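Local coordinates for ssDNA binding RNA Polymerase cofactor (Pseudomonas phage LUZ7, PDB 6QLC), which binds single-stranded DNA and serves as a cofactor of RNA polymerase, probably regulating transcription in this N4-related phage, at residues A[25-30]-A[57-62]; A[31-36]-A[41-46]. All blocks are in the same frame, centred on the assembly; numbering follows the deposited sequence. Where two conformers were deposited one is given.

Both contacts draw on strand 27-34, whose first half carries contact 1 and whose second half carries contact 2; their centres lie about 16 Å apart. In contact 2 the strand pairs with strand 40-48 to make a beta hairpin, and in contact 1 its side chains reach helix 53-61, the next element along the chain. Contact 2 is therefore nested within the loop that contact 1 closes. The two meet directly where the hairpin runs on: Leu29 N lies 2.6 Å from Leu46 O, a probable backbone hydrogen bond. Both also touch the second subunit, which extends the sheet with a strand of its own.

Contact 1 of 2, residues A[25-30]-A[57-62]; sequences ASAYLN and QLQEFL
Leu29 and Leu62 set their side chains at about a right angle to each other and touch through single methyls, CD1 of Leu29 lying 3.5 Å from CD1 of Leu62. Leu29 leaves the strand toward the helix with CG anti to its backbone N (chi1 -168°), which carries CD1 out to the end of 57-62. Leu62 meets it from the end of the helix: it is the first residue past the helix to give up helical backbone angles, and its CB still points at the strand. Both leucines are buried. One turn earlier, Leu58 also directs its CB toward the strand, although Leu58 CD1 stays 4.5 Å from Leu29 CD2 and the side chain packs on Leu83 of helix 73-86 and on Leu43 of the second subunit. The arrangement is a short helix, 53-61, resting on one side of a beta hairpin, with alternate strand residues Ala27 and Leu29 turned to it while Tyr28 between them points away. The amide of Gln59 marks the more exposed end of the contact. Gln59 swings CG to the far side from its N (chi1 -162°) and is extended beyond it, a reach that brings OE1 to within 3.2 Å of Ala27 CB. Within the two segments the amide oxygen's neighbour is a methyl, and no hydrogen bond joins them. Leu62 N, just past the helix, still donates to Leu58 O (3.0 Å), while Phe61 O accepts a hydrogen bond from Arg79 NH1 of helix 73-86.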
ATOM      1  N   ALA A  25       1.645   0.227  22.014  1.00 90.41           N
ATOM      2  CA  ALA A  25       1.132   0.763  20.758  1.00 88.43           C
ATOM      3  C   ALA A  25       2.168   0.620  19.646  1.00 92.85           C
ATOM      4  O   ALA A  25       3.308   0.207  19.875  1.00 96.18           O
ATOM      5  CB  ALA A  25       0.725   2.234  20.923  1.00 71.72           C
ATOM      6  N   SER A  26       1.747   0.965  18.425  1.00 83.95           N
ATOM      7  CA  SER A  26       2.617   0.924  17.252  1.00 85.06           C
ATOM      8  C   SER A  26       2.069   1.866  16.188  1.00 79.08           C
ATOM      9  O   SER A  26       0.912   2.290  16.244  1.00 73.47           O
ATOM     10  CB  SER A  26       2.751  -0.496  16.686  1.00 76.94           C
ATOM     11  OG  SER A  26       1.491  -1.134  16.582  1.00 77.16           O
ATOM     12  N   ALA A  27       2.918   2.188  15.216  1.00 73.06           N
ATOM     13  CA  ALA A  27       2.534   3.051  14.111  1.00 61.74           C
ATOM     14  C   ALA A  27       2.180   2.213  12.888  1.00 63.26           C
ATOM     15  O   ALA A  27       2.686   1.102  12.716  1.00 58.49           O
ATOM     16  CB  ALA A  27       3.649   4.034  13.771  1.00 48.93           C
ATOM     17  N   TYR A  28       1.288   2.755  12.048  1.00 49.48           N
ATOM     18  CA  TYR A  28       0.820   2.099  10.834  1.00 45.10           C
ATOM     19  C   TYR A  28       0.909   3.069   9.667  1.00 50.93           C
ATOM     20  O   TYR A  28       0.694   4.274   9.820  1.00 51.00           O
ATOM     21  CB  TYR A  28      -0.644   1.590  10.977  1.00 52.58           C
ATOM     22  CG  TYR A  28      -0.744   0.315  11.794  1.00 60.91           C
ATOM     23  CD1 TYR A  28      -0.337   0.291  13.127  1.00 74.73           C
ATOM     24  CD2 TYR A  28      -1.207  -0.874  11.232  1.00 69.32           C
ATOM     25  CE1 TYR A  28      -0.389  -0.871  13.886  1.00 73.41           C
ATOM     26  CE2 TYR A  28      -1.272  -2.054  11.994  1.00 75.16           C
ATOM     27  CZ  TYR A  28      -0.859  -2.037  13.323  1.00 80.85           C
ATOM     28  OH  TYR A  28      -0.905  -3.174  14.103  1.00 91.88           O
ATOM     29  N   LEU A  29       1.225   2.537   8.495  1.00 49.55           N
ATOM     30  CA  LEU A  29       1.152   3.300   7.255  1.00 50.34           C
ATOM     31  C   LEU A  29      -0.074   2.841   6.489  1.00 46.84           C
ATOM     32  O   LEU A  29      -0.120   1.699   6.024  1.00 56.59           O
ATOM     33  CB  LEU A  29       2.401   3.101   6.406  1.00 54.82           C
ATOM     34  CG  LEU A  29       2.448   4.121   5.283  1.00 48.69           C
ATOM     35  CD1 LEU A  29       3.028   5.387   5.823  1.00 47.14           C
ATOM     36  CD2 LEU A  29       3.262   3.614   4.127  1.00 46.66           C
ATOM     37  N   ASN A  30      -1.043   3.736   6.325  1.00 46.29           N
ATOM     38  CA  ASN A  30      -2.326   3.411   5.724  1.00 52.84           C
ATOM     39  C   ASN A  30      -2.447   3.995   4.330  1.00 46.50           C
ATOM     40  O   ASN A  30      -2.163   5.178   4.108  1.00 42.78           O
ATOM     41  CB  ASN A  30      -3.450   3.924   6.607  1.00 49.37           C
ATOM     42  CG  ASN A  30      -3.445   3.248   7.946  1.00 57.14           C
ATOM     43  OD1 ASN A  30      -3.684   2.048   8.033  1.00 56.02           O
ATOM     44  ND2 ASN A  30      -3.117   3.995   8.995  1.00 60.29           N
ATOM     45  N   GLN A  57      12.831   4.147   9.007  1.00 43.93           N
ATOM     46  CA  GLN A  57      13.124   5.213   8.054  1.00 46.97           C
ATOM     47  C   GLN A  57      11.836   5.869   7.545  1.00 50.42           C
ATOM     48  O   GLN A  57      11.793   7.086   7.314  1.00 48.74           O
ATOM     49  CB  GLN A  57      13.933   4.649   6.889  1.00 57.84           C
ATOM     50  CG  GLN A  57      14.359   5.683   5.869  1.00 54.23           C
ATOM     51  CD  GLN A  57      14.974   5.058   4.641  1.00 55.22           C
ATOM     52  OE1 GLN A  57      14.926   3.834   4.459  1.00 62.28           O
ATOM     53  NE2 GLN A  57      15.555   5.892   3.783  1.00 48.19           N
ATOM     54  N   LEU A  58      10.781   5.073   7.353  1.00 40.40           N
ATOM     55  CA  LEU A  58       9.500   5.618   6.905  1.00 53.14           C
ATOM     56  C   LEU A  58       8.857   6.433   8.012  1.00 51.76           C
ATOM     57  O   LEU A  58       8.439   7.577   7.792  1.00 56.82           O
ATOM     58  CB  LEU A  58       8.560   4.492   6.479  1.00 43.74           C
ATOM     59  CG  LEU A  58       8.510   4.090   5.009  1.00 49.90           C
ATOM     60  CD1 LEU A  58       7.662   2.845   4.860  1.00 37.02           C
ATOM     61  CD2 LEU A  58       7.958   5.214   4.170  1.00 41.95           C
ATOM     62  N   GLN A  59       8.782   5.851   9.214  1.00 44.36           N
ATOM     63  CA  GLN A  59       8.270   6.557  10.385  1.00 52.52           C
ATOM     64  C   GLN A  59       8.978   7.893  10.595  1.00 59.92           C
ATOM     65  O   GLN A  59       8.331   8.932  10.755  1.00 59.15           O
ATOM     66  CB  GLN A  59       8.411   5.661  11.611  1.00 56.06           C
ATOM     67  CG  GLN A  59       7.571   6.059  12.800  1.00 56.85           C
ATOM     68  CD  GLN A  59       7.632   5.027  13.917  1.00 67.92           C
ATOM     69  OE1 GLN A  59       6.843   4.072  13.955  1.00 63.32           O
ATOM     70  NE2 GLN A  59       8.582   5.209  14.828  1.00 68.34           N
ATOM     71  N   GLU A  60      10.311   7.894  10.582  1.00 48.59           N
ATOM     72  CA  GLU A  60      11.033   9.149  10.778  1.00 63.65           C
ATOM     73  C   GLU A  60      10.676  10.154   9.698  1.00 58.05           C
ATOM     74  O   GLU A  60      10.501  11.349   9.970  1.00 49.57           O
ATOM     75  CB  GLU A  60      12.545   8.906  10.763  1.00 48.64           C
ATOM     76  CG  GLU A  60      13.184   8.771  12.125  1.00 78.60           C
ATOM     77  CD  GLU A  60      14.684   8.561  12.019  1.00 94.34           C
ATOM     78  OE1 GLU A  60      15.141   7.413  12.235  1.00 94.40           O
ATOM     79  OE2 GLU A  60      15.397   9.541  11.699  1.00 87.32           O
ATOM     80  N   PHE A  61      10.610   9.689   8.456  1.00 38.05           N
ATOM     81  CA  PHE A  61      10.336  10.571   7.337  1.00 51.25           C
ATOM     82  C   PHE A  61       8.991  11.264   7.494  1.00 47.84           C
ATOM     83  O   PHE A  61       8.845  12.430   7.115  1.00 51.82           O
ATOM     84  CB  PHE A  61      10.377   9.755   6.056  1.00 51.23           C
ATOM     85  CG  PHE A  61      10.161  10.553   4.834  1.00 54.95           C
ATOM     86  CD1 PHE A  61      11.122  11.443   4.404  1.00 41.04           C
ATOM     87  CD2 PHE A  61       8.990  10.411   4.106  1.00 42.39           C
ATOM     88  CE1 PHE A  61      10.934  12.179   3.257  1.00 55.97           C
ATOM     89  CE2 PHE A  61       8.783  11.149   2.958  1.00 48.48           C
ATOM     90  CZ  PHE A  61       9.758  12.032   2.530  1.00 59.43           C
ATOM     91  N   LEU A  62       8.021  10.581   8.095  1.00 43.68           N
ATOM     92  CA  LEU A  62       6.659  11.082   8.210  1.00 55.88           C
ATOM     93  C   LEU A  62       6.364  11.722   9.560  1.00 66.38           C
ATOM     94  O   LEU A  62       5.198  11.991   9.858  1.00 65.65           O
ATOM     95  CB  LEU A  62       5.666   9.951   7.954  1.00 44.20           C
ATOM     96  CG  LEU A  62       5.716   9.388   6.542  1.00 42.32           C
ATOM     97  CD1 LEU A  62       4.458   8.589   6.277  1.00 51.78           C
ATOM     98  CD2 LEU A  62       5.855  10.539   5.558  1.00 46.97           C
TER

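Contact 2 of 2, residues A[31-36]-A[41-46]; sequences FHFPTR and VRLVSL
His32 and Arg42 are a non-hydrogen-bonded pair of the antiparallel hairpin, and the arginine crosses the imidazole at a slant. Arg42 CB starts 3.4 Å from His32 NE2; CG then lies over one face of the ring, 4.3 Å from its centroid, in a CH-pi contact. In this conformer, one of two modelled for Arg42, a bend at chi3 (-71°) leaves NE 3.5 Å from His32 CE1. Less certainly, NH2 is 4.0 Å from His32 CE1, which lies at the guanidinium edge, in its plane, the two planes standing 72° apart. Beside this pair the hairpin carries a classic beta bulge: Leu43 and Val44 both face Phe31, whose O accepts from Leu43 N while its N gives a nearly straight bond (174°) to Val44 O. Beyond the bulge, Phe33 and Val41 exchange two backbone bonds. Val44 CG2 packs 3.4 Å from Phe31 CD1, across the sheet from the histidine. Toward the turn Thr35 CG2 meets Val41 CG1, and its OG1 bonds to Asp37. Strand 27-34 is flanked by strand 40-48 on one edge and by an antiparallel strand of the second subunit at Phe31 and His32, where the Phe31 rings of the two subunits meet.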
ATOM      1  N   PHE A  31      -2.906   3.172   3.407  1.00 44.38           N
ATOM      2  CA  PHE A  31      -3.104   3.575   2.025  1.00 40.68           C
ATOM      3  C   PHE A  31      -4.605   3.725   1.800  1.00 47.43           C
ATOM      4  O   PHE A  31      -5.332   2.728   1.792  1.00 41.89           O
ATOM      5  CB  PHE A  31      -2.502   2.537   1.084  1.00 50.41           C
ATOM      6  CG  PHE A  31      -1.016   2.390   1.225  1.00 46.63           C
ATOM      7  CD1 PHE A  31      -0.467   1.780   2.342  1.00 52.58           C
ATOM      8  CD2 PHE A  31      -0.172   2.888   0.251  1.00 43.60           C
ATOM      9  CE1 PHE A  31       0.902   1.655   2.486  1.00 50.97           C
ATOM     10  CE2 PHE A  31       1.191   2.763   0.376  1.00 57.27           C
ATOM     11  CZ  PHE A  31       1.734   2.146   1.502  1.00 51.23           C
ATOM     12  N   HIS A  32      -5.067   4.962   1.607  1.00 42.99           N
ATOM     13  CA  HIS A  32      -6.480   5.215   1.353  1.00 50.93           C
ATOM     14  C   HIS A  32      -6.722   5.518  -0.113  1.00 48.78           C
ATOM     15  O   HIS A  32      -5.851   6.053  -0.806  1.00 48.20           O
ATOM     16  CB  HIS A  32      -6.995   6.381   2.195  1.00 42.09           C
ATOM     17  CG  HIS A  32      -7.181   6.030   3.634  1.00 51.69           C
ATOM     18  ND1 HIS A  32      -6.153   6.099   4.551  1.00 61.84           N
ATOM     19  CD2 HIS A  32      -8.260   5.569   4.309  1.00 50.16           C
ATOM     20  CE1 HIS A  32      -6.596   5.710   5.733  1.00 57.97           C
ATOM     21  NE2 HIS A  32      -7.872   5.386   5.614  1.00 65.62           N
ATOM     22  N   PHE A  33      -7.930   5.183  -0.573  1.00 43.33           N
ATOM     23  CA  PHE A  33      -8.335   5.505  -1.927  1.00 40.52           C
ATOM     24  C   PHE A  33      -9.731   6.123  -1.957  1.00 48.12           C
ATOM     25  O   PHE A  33     -10.607   5.692  -1.202  1.00 51.28           O
ATOM     26  CB  PHE A  33      -8.309   4.256  -2.797  1.00 37.89           C
ATOM     27  CG  PHE A  33      -8.282   4.563  -4.250  1.00 60.62           C
ATOM     28  CD1 PHE A  33      -7.077   4.858  -4.889  1.00 58.61           C
ATOM     29  CD2 PHE A  33      -9.464   4.598  -4.984  1.00 52.33           C
ATOM     30  CE1 PHE A  33      -7.049   5.166  -6.251  1.00 60.07           C
ATOM     31  CE2 PHE A  33      -9.458   4.900  -6.335  1.00 47.31           C
ATOM     32  CZ  PHE A  33      -8.248   5.187  -6.980  1.00 71.51           C
ATOM     33  N   PRO A  34      -9.962   7.136  -2.806  1.00 47.10           N
ATOM     34  CA  PRO A  34     -11.293   7.761  -2.874  0.66 50.45           C
ATOM     35  C   PRO A  34     -12.350   6.809  -3.419  1.00 47.42           C
ATOM     36  O   PRO A  34     -12.096   6.030  -4.345  1.00 43.96           O
ATOM     37  CB  PRO A  34     -11.078   8.950  -3.822  0.66 48.59           C
ATOM     38  CG  PRO A  34      -9.887   8.550  -4.655  0.66 53.87           C
ATOM     39  CD  PRO A  34      -8.996   7.823  -3.683  0.66 48.41           C
ATOM     40  N   THR A  35     -13.554   6.895  -2.845  1.00 44.80           N
ATOM     41  CA  THR A  35     -14.701   6.045  -3.183  1.00 40.67           C
ATOM     42  C   THR A  35     -15.817   6.864  -3.837  1.00 40.59           C
ATOM     43  O   THR A  35     -15.824   8.093  -3.797  1.00 46.50           O
ATOM     44  CB  THR A  35     -15.238   5.325  -1.933  1.00 33.87           C
ATOM     45  OG1 THR A  35     -15.451   6.273  -0.879  1.00 38.26           O
ATOM     46  CG2 THR A  35     -14.236   4.301  -1.434  1.00 43.17           C
ATOM     47  N   ARG A  36     -16.793   6.158  -4.431  1.00 40.90           N
ATOM     48  CA  ARG A  36     -17.795   6.833  -5.259  1.00 52.70           C
ATOM     49  C   ARG A  36     -18.727   7.731  -4.456  1.00 53.14           C
ATOM     50  O   ARG A  36     -19.288   8.669  -5.024  1.00 55.27           O
ATOM     51  CB  ARG A  36     -18.616   5.820  -6.045  1.00 49.91           C
ATOM     52  CG  ARG A  36     -17.781   4.913  -6.935  1.00 60.30           C
ATOM     53  CD  ARG A  36     -18.237   4.946  -8.391  1.00 60.47           C
ATOM     54  NE  ARG A  36     -17.180   4.480  -9.289  1.00 67.39           N
ATOM     55  CZ  ARG A  36     -17.075   3.234  -9.752  1.00 73.50           C
ATOM     56  NH1 ARG A  36     -17.973   2.313  -9.412  1.00 55.30           N
ATOM     57  NH2 ARG A  36     -16.069   2.912 -10.561  1.00 74.34           N
ATOM     58  N   VAL A  41     -11.692   4.883   1.292  1.00 48.65           N
ATOM     59  CA  VAL A  41     -11.619   3.574   1.930  1.00 50.30           C
ATOM     60  C   VAL A  41     -10.147   3.203   2.128  1.00 44.68           C
ATOM     61  O   VAL A  41      -9.304   3.476   1.267  1.00 51.76           O
ATOM     62  CB  VAL A  41     -12.372   2.510   1.104  1.00 37.93           C
ATOM     63  CG1 VAL A  41     -11.708   2.280  -0.247  1.00 42.23           C
ATOM     64  CG2 VAL A  41     -12.519   1.207   1.874  1.00 46.77           C
ATOM     65  N   ARG A  42      -9.842   2.583   3.261  0.51 47.05           N
ATOM     66  CA  ARG A  42      -8.471   2.175   3.583  0.51 51.12           C
ATOM     67  C   ARG A  42      -8.177   0.858   2.871  0.51 47.83           C
ATOM     68  O   ARG A  42      -8.640  -0.204   3.292  0.51 48.35           O
ATOM     69  CB  ARG A  42      -8.296   2.047   5.093  0.51 50.21           C
ATOM     70  CG  ARG A  42      -6.922   1.563   5.533  0.51 52.40           C
ATOM     71  CD  ARG A  42      -6.846   1.450   7.049  0.51 51.40           C
ATOM     72  NE  ARG A  42      -6.823   2.762   7.682  0.51 54.83           N
ATOM     73  CZ  ARG A  42      -6.988   2.968   8.984  0.51 60.93           C
ATOM     74  NH1 ARG A  42      -7.192   1.942   9.799  0.51 55.22           N
ATOM     75  NH2 ARG A  42      -6.944   4.203   9.469  0.51 59.98           N
ATOM     76  N   LEU A  43      -7.415   0.922   1.774  1.00 42.82           N
ATOM     77  CA  LEU A  43      -7.133  -0.280   0.993  1.00 48.59           C
ATOM     78  C   LEU A  43      -6.296  -1.274   1.789  1.00 48.81           C
ATOM     79  O   LEU A  43      -6.667  -2.446   1.922  1.00 61.25           O
ATOM     80  CB  LEU A  43      -6.430   0.089  -0.311  1.00 46.25           C
ATOM     81  CG  LEU A  43      -7.398   0.384  -1.447  1.00 59.04           C
ATOM     82  CD1 LEU A  43      -6.661   0.844  -2.703  1.00 59.78           C
ATOM     83  CD2 LEU A  43      -8.222  -0.857  -1.710  1.00 56.28           C
ATOM     84  N   VAL A  44      -5.156  -0.824   2.315  1.00 57.43           N
ATOM     85  CA  VAL A  44      -4.181  -1.685   2.978  1.00 43.71           C
ATOM     86  C   VAL A  44      -3.538  -0.890   4.099  1.00 47.45           C
ATOM     87  O   VAL A  44      -3.421   0.338   4.031  1.00 48.12           O
ATOM     88  CB  VAL A  44      -3.077  -2.207   2.025  1.00 55.80           C
ATOM     89  CG1 VAL A  44      -3.668  -2.809   0.808  1.00 67.28           C
ATOM     90  CG2 VAL A  44      -2.160  -1.089   1.605  1.00 51.57           C
ATOM     91  N   SER A  45      -3.104  -1.607   5.129  1.00 42.28           N
ATOM     92  CA  SER A  45      -2.386  -1.012   6.246  1.00 59.99           C
ATOM     93  C   SER A  45      -1.044  -1.713   6.412  1.00 55.62           C
ATOM     94  O   SER A  45      -0.953  -2.935   6.267  1.00 53.97           O
ATOM     95  CB  SER A  45      -3.207  -1.121   7.528  1.00 51.43           C
ATOM     96  OG  SER A  45      -2.933  -0.041   8.390  1.00 60.57           O
ATOM     97  N   LEU A  46       0.003  -0.946   6.707  1.00 53.13           N
ATOM     98  CA  LEU A  46       1.319  -1.509   6.983  1.00 48.15           C
ATOM     99  C   LEU A  46       1.723  -1.160   8.404  1.00 40.46           C
ATOM    100  O   LEU A  46       1.906   0.018   8.726  1.00 49.44           O
ATOM    101  CB  LEU A  46       2.373  -0.990   6.009  1.00 48.29           C
ATOM    102  CG  LEU A  46       3.804  -1.403   6.389  1.00 56.42           C
ATOM    103  CD1 LEU A  46       4.040  -2.914   6.205  1.00 47.59           C
ATOM    104  CD2 LEU A  46       4.815  -0.595   5.610  1.00 54.92           C
TER